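Local coordinates for PPC domain-containing protein (Archaeoglobus fulgidus, PDB 2H6L), which is of unknown function but binds zinc ions and belongs to the plants and prokaryotes conserved (PPC/PCC) domain family, at residues L14-G19 / V23-E28; K64-P69 / E99-H104. All coordinates share one frame; numbering follows the deposited sequence.

Contact 1 (L14-G19 / V23-E28)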
ATOM      1  N   LEU A  14       4.308   1.157 -14.774  1.00 17.29           N
ATOM      2  CA  LEU A  14       3.949   0.417 -15.970  1.00 18.50           C
ATOM      3  C   LEU A  14       2.467   0.495 -16.245  1.00 18.49           C
ATOM      4  O   LEU A  14       1.654   0.562 -15.321  1.00 19.46           O
ATOM      5  CB  LEU A  14       4.321  -1.067 -15.835  1.00 17.48           C
ATOM      6  CG  LEU A  14       5.503  -1.510 -14.977  1.00 18.05           C
ATOM      7  CD1 LEU A  14       5.502  -3.031 -14.932  1.00 18.53           C
ATOM      8  CD2 LEU A  14       6.828  -0.990 -15.524  1.00 18.06           C
ATOM      9  N   ARG A  15       2.121   0.504 -17.526  1.00 19.22           N
ATOM     10  CA  ARG A  15       0.726   0.490 -17.938  1.00 18.36           C
ATOM     11  C   ARG A  15       0.564  -0.917 -18.498  1.00 18.95           C
ATOM     12  O   ARG A  15       1.117  -1.229 -19.550  1.00 18.25           O
ATOM     13  CB  ARG A  15       0.448   1.523 -19.043  1.00 18.59           C
ATOM     14  CG  ARG A  15      -0.930   1.340 -19.687  1.00 19.65           C
ATOM     15  CD  ARG A  15      -1.221   2.338 -20.804  1.00 19.06           C
ATOM     16  NE  ARG A  15      -2.475   2.003 -21.471  1.00 20.96           N
ATOM     17  CZ  ARG A  15      -3.087   2.759 -22.383  1.00 21.15           C
ATOM     18  NH1 ARG A  15      -2.571   3.920 -22.768  1.00 19.97           N
ATOM     19  NH2 ARG A  15      -4.238   2.352 -22.898  1.00 20.53           N
ATOM     20  N   LEU A  16      -0.164  -1.767 -17.781  1.00 19.01           N
ATOM     21  CA  LEU A  16      -0.387  -3.142 -18.213  1.00 21.35           C
ATOM     22  C   LEU A  16      -1.349  -3.222 -19.383  1.00 21.44           C
ATOM     23  O   LEU A  16      -2.133  -2.307 -19.610  1.00 21.47           O
ATOM     24  CB  LEU A  16      -0.936  -3.977 -17.056  1.00 22.45           C
ATOM     25  CG  LEU A  16       0.104  -4.599 -16.124  1.00 23.69           C
ATOM     26  CD1 LEU A  16       1.193  -3.600 -15.820  1.00 24.18           C
ATOM     27  CD2 LEU A  16      -0.570  -5.083 -14.854  1.00 22.49           C
ATOM     28  N   ASP A  17      -1.285  -4.327 -20.117  1.00 21.11           N
ATOM     29  CA  ASP A  17      -2.160  -4.537 -21.264  1.00 20.63           C
ATOM     30  C   ASP A  17      -3.526  -5.078 -20.872  1.00 19.73           C
ATOM     31  O   ASP A  17      -3.645  -5.970 -20.025  1.00 19.21           O
ATOM     32  CB  ASP A  17      -1.518  -5.511 -22.259  1.00 21.94           C
ATOM     33  CG  ASP A  17      -0.265  -4.953 -22.893  1.00 22.78           C
ATOM     34  OD1 ASP A  17      -0.314  -3.818 -23.409  1.00 25.57           O
ATOM     35  OD2 ASP A  17       0.769  -5.649 -22.882  1.00 27.17           O
ATOM     36  N   TYR A  18      -4.554  -4.528 -21.506  1.00 17.66           N
ATOM     37  CA  TYR A  18      -5.927  -4.939 -21.274  1.00 18.76           C
ATOM     38  C   TYR A  18      -6.112  -6.407 -21.680  1.00 19.02           C
ATOM     39  O   TYR A  18      -5.554  -6.856 -22.679  1.00 19.65           O
ATOM     40  CB  TYR A  18      -6.856  -4.032 -22.095  1.00 18.04           C
ATOM     41  CG  TYR A  18      -8.303  -4.465 -22.149  1.00 19.20           C
ATOM     42  CD1 TYR A  18      -8.713  -5.507 -22.984  1.00 21.00           C
ATOM     43  CD2 TYR A  18      -9.270  -3.818 -21.383  1.00 19.21           C
ATOM     44  CE1 TYR A  18     -10.054  -5.892 -23.053  1.00 19.96           C
ATOM     45  CE2 TYR A  18     -10.605  -4.194 -21.445  1.00 19.76           C
ATOM     46  CZ  TYR A  18     -10.993  -5.230 -22.282  1.00 20.98           C
ATOM     47  OH  TYR A  18     -12.314  -5.593 -22.350  1.00 22.55           O
ATOM     48  N   GLY A  19      -6.879  -7.151 -20.892  1.00 20.47           N
ATOM     49  CA  GLY A  19      -7.138  -8.547 -21.209  1.00 21.73           C
ATOM     50  C   GLY A  19      -6.075  -9.588 -20.891  1.00 23.15           C
ATOM     51  O   GLY A  19      -6.304 -10.772 -21.116  1.00 23.82           O
ATOM     52  N   VAL A  23      -0.487 -10.703 -12.885  1.00 18.21           N
ATOM     53  CA  VAL A  23       0.747 -11.285 -12.374  1.00 18.24           C
ATOM     54  C   VAL A  23       1.722 -11.631 -13.492  1.00 19.82           C
ATOM     55  O   VAL A  23       2.906 -11.316 -13.410  1.00 20.58           O
ATOM     56  CB  VAL A  23       0.475 -12.566 -11.561  1.00 18.71           C
ATOM     57  CG1 VAL A  23       1.761 -13.038 -10.889  1.00 15.94           C
ATOM     58  CG2 VAL A  23      -0.605 -12.309 -10.533  1.00 20.58           C
ATOM     59  N   ARG A  24       1.225 -12.277 -14.542  1.00 22.19           N
ATOM     60  CA  ARG A  24       2.077 -12.673 -15.661  1.00 22.11           C
ATOM     61  C   ARG A  24       2.798 -11.511 -16.339  1.00 20.57           C
ATOM     62  O   ARG A  24       3.976 -11.628 -16.691  1.00 19.59           O
ATOM     63  CB  ARG A  24       1.260 -13.441 -16.704  1.00 24.84           C
ATOM     64  CG  ARG A  24       0.625 -14.719 -16.171  1.00 31.39           C
ATOM     65  CD  ARG A  24       1.669 -15.743 -15.757  1.00 34.51           C
ATOM     66  NE  ARG A  24       1.061 -16.908 -15.119  1.00 39.11           N
ATOM     67  CZ  ARG A  24       1.727 -17.997 -14.747  1.00 40.10           C
ATOM     68  NH1 ARG A  24       3.035 -18.083 -14.949  1.00 40.97           N
ATOM     69  NH2 ARG A  24       1.086 -19.002 -14.168  1.00 40.96           N
ATOM     70  N   GLN A  25       2.101 -10.394 -16.529  1.00 19.59           N
ATOM     71  CA  GLN A  25       2.709  -9.234 -17.172  1.00 18.19           C
ATOM     72  C   GLN A  25       3.859  -8.680 -16.350  1.00 17.79           C
ATOM     73  O   GLN A  25       4.917  -8.366 -16.883  1.00 19.11           O
ATOM     74  CB  GLN A  25       1.671  -8.142 -17.400  1.00 18.82           C
ATOM     75  CG  GLN A  25       0.600  -8.543 -18.388  1.00 21.49           C
ATOM     76  CD  GLN A  25      -0.285  -7.386 -18.792  1.00 22.99           C
ATOM     77  OE1 GLN A  25       0.174  -6.419 -19.398  1.00 22.71           O
ATOM     78  NE2 GLN A  25      -1.564  -7.480 -18.457  1.00 26.46           N
ATOM     79  N   ILE A  26       3.650  -8.559 -15.047  1.00 16.71           N
ATOM     80  CA  ILE A  26       4.695  -8.053 -14.179  1.00 15.63           C
ATOM     81  C   ILE A  26       5.899  -8.986 -14.252  1.00 16.31           C
ATOM     82  O   ILE A  26       7.033  -8.542 -14.425  1.00 15.89           O
ATOM     83  CB  ILE A  26       4.193  -7.945 -12.716  1.00 14.10           C
ATOM     84  CG1 ILE A  26       3.098  -6.869 -12.639  1.00 15.21           C
ATOM     85  CG2 ILE A  26       5.361  -7.622 -11.775  1.00 11.80           C
ATOM     86  CD1 ILE A  26       2.534  -6.619 -11.244  1.00 11.85           C
ATOM     87  N   GLU A  27       5.649 -10.285 -14.135  1.00 18.06           N
ATOM     88  CA  GLU A  27       6.731 -11.259 -14.188  1.00 21.08           C
ATOM     89  C   GLU A  27       7.511 -11.163 -15.495  1.00 21.11           C
ATOM     90  O   GLU A  27       8.722 -11.354 -15.507  1.00 22.40           O
ATOM     91  CB  GLU A  27       6.186 -12.680 -13.982  1.00 23.92           C
ATOM     92  CG  GLU A  27       5.398 -12.833 -12.675  1.00 30.47           C
ATOM     93  CD  GLU A  27       5.420 -14.245 -12.111  1.00 34.71           C
ATOM     94  OE1 GLU A  27       5.327 -15.208 -12.903  1.00 36.70           O
ATOM     95  OE2 GLU A  27       5.516 -14.391 -10.868  1.00 35.81           O
ATOM     96  N   GLU A  28       6.829 -10.858 -16.595  1.00 21.43           N
ATOM     97  CA  GLU A  28       7.527 -10.734 -17.870  1.00 22.56           C
ATOM     98  C   GLU A  28       8.425  -9.508 -17.811  1.00 22.10           C
ATOM     99  O   GLU A  28       9.564  -9.532 -18.278  1.00 22.20           O
ATOM    100  CB  GLU A  28       6.530 -10.614 -19.025  1.00 25.11           C
ATOM    101  CG  GLU A  28       5.796 -11.917 -19.327  1.00 28.00           C
ATOM    102  CD  GLU A  28       4.696 -11.748 -20.358  1.00 31.77           C
ATOM    103  OE1 GLU A  28       4.986 -11.240 -21.462  1.00 32.88           O
ATOM    104  OE2 GLU A  28       3.542 -12.124 -20.062  1.00 34.41           O
TER
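A tight strand-to-helix connection joins the end of strand 10-15 to helix 22-33, and the side-chain amide of Gln25 closes it by pairing with both backbone polar groups of Asp17. Asp17 N gives a nearly straight hydrogen bond to Gln25 OE1 (2.6 Å, N-H...O angle 167°), arriving in the carbonyl plane on a lone pair. The other half of the amide answers: Gln25 NE2 donates to Asp17 O at 3.0 Å, with the acceptor 21° out of the amide plane. A glutamine suits this place because its amide offers one donor and one acceptor side by side, as a neighbouring peptide edge would, and so satisfies both polar groups of the Asp17 backbone in the connection that leads to the helix. With its CG beside the backbone N (chi1 -66°) and the chain extended beyond, Gln25 reaches across from the helix. In this PPC-domain fold the sheet lies beneath: Leu16 lays CB and CG against the Gln25 amide, and its apolar character suits its other neighbours, Val110, Cys113 and Val115. NE2 makes a further, weak hydrogen bond to Lys20 O, while the Asp17 carboxylate turns to another partner, its OD1 accepting from Met1 N of the second subunit.

Contact 2 (K64-P69 / E99-H104). With ZN (zinc ion), chain D.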
ATOM      1  N   LYS A  64     -10.763 -18.425  -4.233  1.00 22.76           N
ATOM      2  CA  LYS A  64     -12.082 -17.909  -4.546  1.00 22.74           C
ATOM      3  C   LYS A  64     -12.028 -17.304  -5.943  1.00 21.03           C
ATOM      4  O   LYS A  64     -11.101 -16.562  -6.277  1.00 18.88           O
ATOM      5  CB  LYS A  64     -12.498 -16.839  -3.530  1.00 22.08           C
ATOM      6  CG  LYS A  64     -13.897 -16.293  -3.768  1.00 23.31           C
ATOM      7  CD  LYS A  64     -14.297 -15.260  -2.729  1.00 24.10           C
ATOM      8  CE  LYS A  64     -15.736 -14.830  -2.944  1.00 23.81           C
ATOM      9  NZ  LYS A  64     -16.623 -16.023  -3.053  1.00 22.73           N
ATOM     10  N   GLU A  65     -13.013 -17.646  -6.762  1.00 21.74           N
ATOM     11  CA  GLU A  65     -13.081 -17.134  -8.121  1.00 21.95           C
ATOM     12  C   GLU A  65     -14.038 -15.972  -8.147  1.00 21.16           C
ATOM     13  O   GLU A  65     -15.079 -16.003  -7.497  1.00 22.60           O
ATOM     14  CB  GLU A  65     -13.570 -18.215  -9.083  1.00 25.40           C
ATOM     15  CG  GLU A  65     -12.515 -19.239  -9.449  1.00 30.27           C
ATOM     16  CD  GLU A  65     -13.076 -20.360 -10.299  1.00 33.59           C
ATOM     17  OE1 GLU A  65     -13.655 -21.310  -9.728  1.00 35.25           O
ATOM     18  OE2 GLU A  65     -12.948 -20.280 -11.541  1.00 35.69           O
ATOM     19  N   LEU A  66     -13.667 -14.943  -8.893  1.00 22.85           N
ATOM     20  CA  LEU A  66     -14.487 -13.751  -9.033  1.00 24.82           C
ATOM     21  C   LEU A  66     -14.566 -13.425 -10.513  1.00 24.92           C
ATOM     22  O   LEU A  66     -13.589 -12.968 -11.100  1.00 24.01           O
ATOM     23  CB  LEU A  66     -13.850 -12.581  -8.288  1.00 26.21           C
ATOM     24  CG  LEU A  66     -13.791 -12.689  -6.764  1.00 29.35           C
ATOM     25  CD1 LEU A  66     -12.809 -11.663  -6.234  1.00 27.55           C
ATOM     26  CD2 LEU A  66     -15.186 -12.480  -6.168  1.00 28.22           C
HETATM   27  N   MSE A  67     -15.721 -13.679 -11.114  1.00 26.88           N
HETATM   28  CA  MSE A  67     -15.910 -13.405 -12.529  1.00 29.69           C
HETATM   29  C   MSE A  67     -16.811 -12.192 -12.729  1.00 29.52           C
HETATM   30  O   MSE A  67     -17.834 -12.247 -13.417  1.00 28.17           O
HETATM   31  CB  MSE A  67     -16.477 -14.640 -13.235  1.00 35.29           C
HETATM   32  CG  MSE A  67     -15.484 -15.804 -13.308  1.00 43.03           C
HETATM   33 SE   MSE A  67     -16.171 -17.426 -14.135  1.00 56.73          SE
HETATM   34  CE  MSE A  67     -16.055 -16.901 -15.996  1.00 51.56           C
ATOM     35  N   GLU A  68     -16.414 -11.095 -12.096  1.00 29.20           N
ATOM     36  CA  GLU A  68     -17.126  -9.832 -12.187  1.00 28.78           C
ATOM     37  C   GLU A  68     -16.088  -8.729 -12.140  1.00 26.87           C
ATOM     38  O   GLU A  68     -15.098  -8.828 -11.412  1.00 27.55           O
ATOM     39  CB  GLU A  68     -18.101  -9.640 -11.015  1.00 32.28           C
ATOM     40  CG  GLU A  68     -18.642  -8.201 -10.917  1.00 35.60           C
ATOM     41  CD  GLU A  68     -19.493  -7.943  -9.687  1.00 38.06           C
ATOM     42  OE1 GLU A  68     -19.073  -8.337  -8.576  1.00 41.22           O
ATOM     43  OE2 GLU A  68     -20.575  -7.327  -9.827  1.00 36.49           O
ATOM     44  N   PRO A  69     -16.287  -7.669 -12.930  1.00 25.08           N
ATOM     45  CA  PRO A  69     -15.344  -6.550 -12.948  1.00 23.36           C
ATOM     46  C   PRO A  69     -15.196  -6.020 -11.527  1.00 21.07           C
ATOM     47  O   PRO A  69     -16.189  -5.871 -10.818  1.00 20.32           O
ATOM     48  CB  PRO A  69     -16.030  -5.548 -13.866  1.00 23.31           C
ATOM     49  CG  PRO A  69     -16.722  -6.439 -14.851  1.00 25.95           C
ATOM     50  CD  PRO A  69     -17.328  -7.499 -13.959  1.00 24.97           C
ATOM     51  N   GLU A  99     -18.771  -3.735  -1.326  1.00 30.49           N
ATOM     52  CA  GLU A  99     -18.517  -5.111  -1.747  1.00 29.53           C
ATOM     53  C   GLU A  99     -17.010  -5.269  -1.861  1.00 27.98           C
ATOM     54  O   GLU A  99     -16.413  -4.897  -2.872  1.00 27.31           O
ATOM     55  CB  GLU A  99     -19.165  -5.386  -3.106  1.00 30.80           C
ATOM     56  CG  GLU A  99     -19.177  -6.860  -3.516  1.00 31.25           C
ATOM     57  CD  GLU A  99     -19.608  -7.062  -4.961  1.00 31.03           C
ATOM     58  OE1 GLU A  99     -20.401  -6.242  -5.467  1.00 35.18           O
ATOM     59  OE2 GLU A  99     -19.165  -8.043  -5.593  1.00 28.41           O
ATOM     60  N   VAL A 100     -16.390  -5.816  -0.822  1.00 26.73           N
ATOM     61  CA  VAL A 100     -14.944  -5.978  -0.829  1.00 25.97           C
ATOM     62  C   VAL A 100     -14.482  -7.407  -0.586  1.00 25.24           C
ATOM     63  O   VAL A 100     -15.009  -8.107   0.274  1.00 23.42           O
ATOM     64  CB  VAL A 100     -14.285  -5.066   0.225  1.00 26.62           C
ATOM     65  CG1 VAL A 100     -12.775  -5.202   0.157  1.00 26.71           C
ATOM     66  CG2 VAL A 100     -14.708  -3.618  -0.007  1.00 25.69           C
ATOM     67  N   TYR A 101     -13.479  -7.818  -1.357  1.00 24.15           N
ATOM     68  CA  TYR A 101     -12.896  -9.154  -1.259  1.00 23.34           C
ATOM     69  C   TYR A 101     -11.404  -8.925  -1.090  1.00 22.94           C
ATOM     70  O   TYR A 101     -10.886  -7.897  -1.520  1.00 22.96           O
ATOM     71  CB  TYR A 101     -13.122  -9.935  -2.553  1.00 22.87           C
ATOM     72  CG  TYR A 101     -14.564 -10.039  -2.981  1.00 22.99           C
ATOM     73  CD1 TYR A 101     -15.433 -10.945  -2.375  1.00 24.29           C
ATOM     74  CD2 TYR A 101     -15.058  -9.243  -4.012  1.00 23.75           C
ATOM     75  CE1 TYR A 101     -16.761 -11.058  -2.793  1.00 23.57           C
ATOM     76  CE2 TYR A 101     -16.378  -9.349  -4.435  1.00 23.04           C
ATOM     77  CZ  TYR A 101     -17.222 -10.257  -3.828  1.00 23.41           C
ATOM     78  OH  TYR A 101     -18.509 -10.380  -4.273  1.00 25.91           O
ATOM     79  N   GLY A 102     -10.707  -9.868  -0.465  1.00 20.91           N
ATOM     80  CA  GLY A 102      -9.278  -9.697  -0.286  1.00 19.87           C
ATOM     81  C   GLY A 102      -8.543 -11.002  -0.076  1.00 19.89           C
ATOM     82  O   GLY A 102      -9.136 -11.990   0.358  1.00 19.45           O
ATOM     83  N   GLY A 103      -7.251 -11.012  -0.387  1.00 20.96           N
ATOM     84  CA  GLY A 103      -6.468 -12.216  -0.191  1.00 19.22           C
ATOM     85  C   GLY A 103      -5.197 -12.306  -1.000  1.00 19.71           C
ATOM     86  O   GLY A 103      -4.713 -11.318  -1.559  1.00 19.45           O
ATOM     87  N   HIS A 104      -4.651 -13.517  -1.036  1.00 18.38           N
ATOM     88  CA  HIS A 104      -3.450 -13.823  -1.790  1.00 17.77           C
ATOM     89  C   HIS A 104      -3.913 -13.800  -3.252  1.00 17.39           C
ATOM     90  O   HIS A 104      -4.945 -14.380  -3.588  1.00 18.60           O
ATOM     91  CB  HIS A 104      -2.957 -15.225  -1.404  1.00 17.33           C
ATOM     92  CG  HIS A 104      -1.687 -15.635  -2.078  1.00 17.15           C
ATOM     93  ND1 HIS A 104      -0.452 -15.506  -1.483  1.00 17.10           N
ATOM     94  CD2 HIS A 104      -1.461 -16.157  -3.309  1.00 14.78           C
ATOM     95  CE1 HIS A 104       0.483 -15.928  -2.318  1.00 17.36           C
ATOM     96  NE2 HIS A 104      -0.105 -16.327  -3.432  1.00 19.38           N
TER
HETATM   97 ZN    ZN D 401       0.320 -14.607   0.310  1.00 26.53          ZN
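Segments 64-69 and 99-104 run in opposed but clearly oblique directions with the CA atoms of Leu66 and Tyr101 9.2 Å apart, a spacing that widens to 11.5 Å between those of Glu68 and Glu99 and leaves the contact to side chains. Both belong to the curled antiparallel sheet of the PPC domain, and each hydrogen-bonds through its backbone to strand 45-55, Lys64 with Ile51 and His104 with Gly52. The Tyr101 ring is the centre of the packing. Leu66 CD2 sits over the middle of one face, 3.7 Å from the ring centroid and only 8° off the normal, a CH-pi contact for which a branched aliphatic chain is well shaped. Lys64 lends its aliphatic part: with CG anti to the backbone N (chi1 -178°) the chain stretches out to bring CE obliquely against Tyr101 CE1, at 3.9 Å. At the far end of the ring, Tyr101 OH donates to Glu99 OE2 at 2.8 Å, on the anti side of the carboxylate and 26° out of its plane. The same OE2 lies 3.0 Å from Glu68 OE1, an acceptor pair of like charge that may raise the proton affinity of one acid, although Lys96 forms a salt bridge with Glu68 OE2. A serine in place of Tyr101 would probably leave Leu66 CD2 without its ring face and Glu99 without the phenol donor. Where the segment ends, the strand meets the zinc site, and His104 ND1 binds the metal at 2.1 Å beside His89 NE2 and His91 NE2.

In the fold
Contact 1 is buried and contact 2 lies at the surface, their centres 19 Å apart and their nearest atoms about 8 Å, so they do not touch. Both nevertheless reach the same antiparallel sheet, and strand 99-110 serves each: its Val110 packs against the residues of contact 1, while its opening half supplies one side of contact 2. Contact 1 spans neighbouring elements of the chain and uses uncharged polar pairing of backbone with amide beside an apolar floor. Contact 2 brings together more distant strands through an aromatic ring, with carboxylates gathered at its outer end. The metal site belongs to contact 2, whereas contact 1 lies away from the zinc ligands.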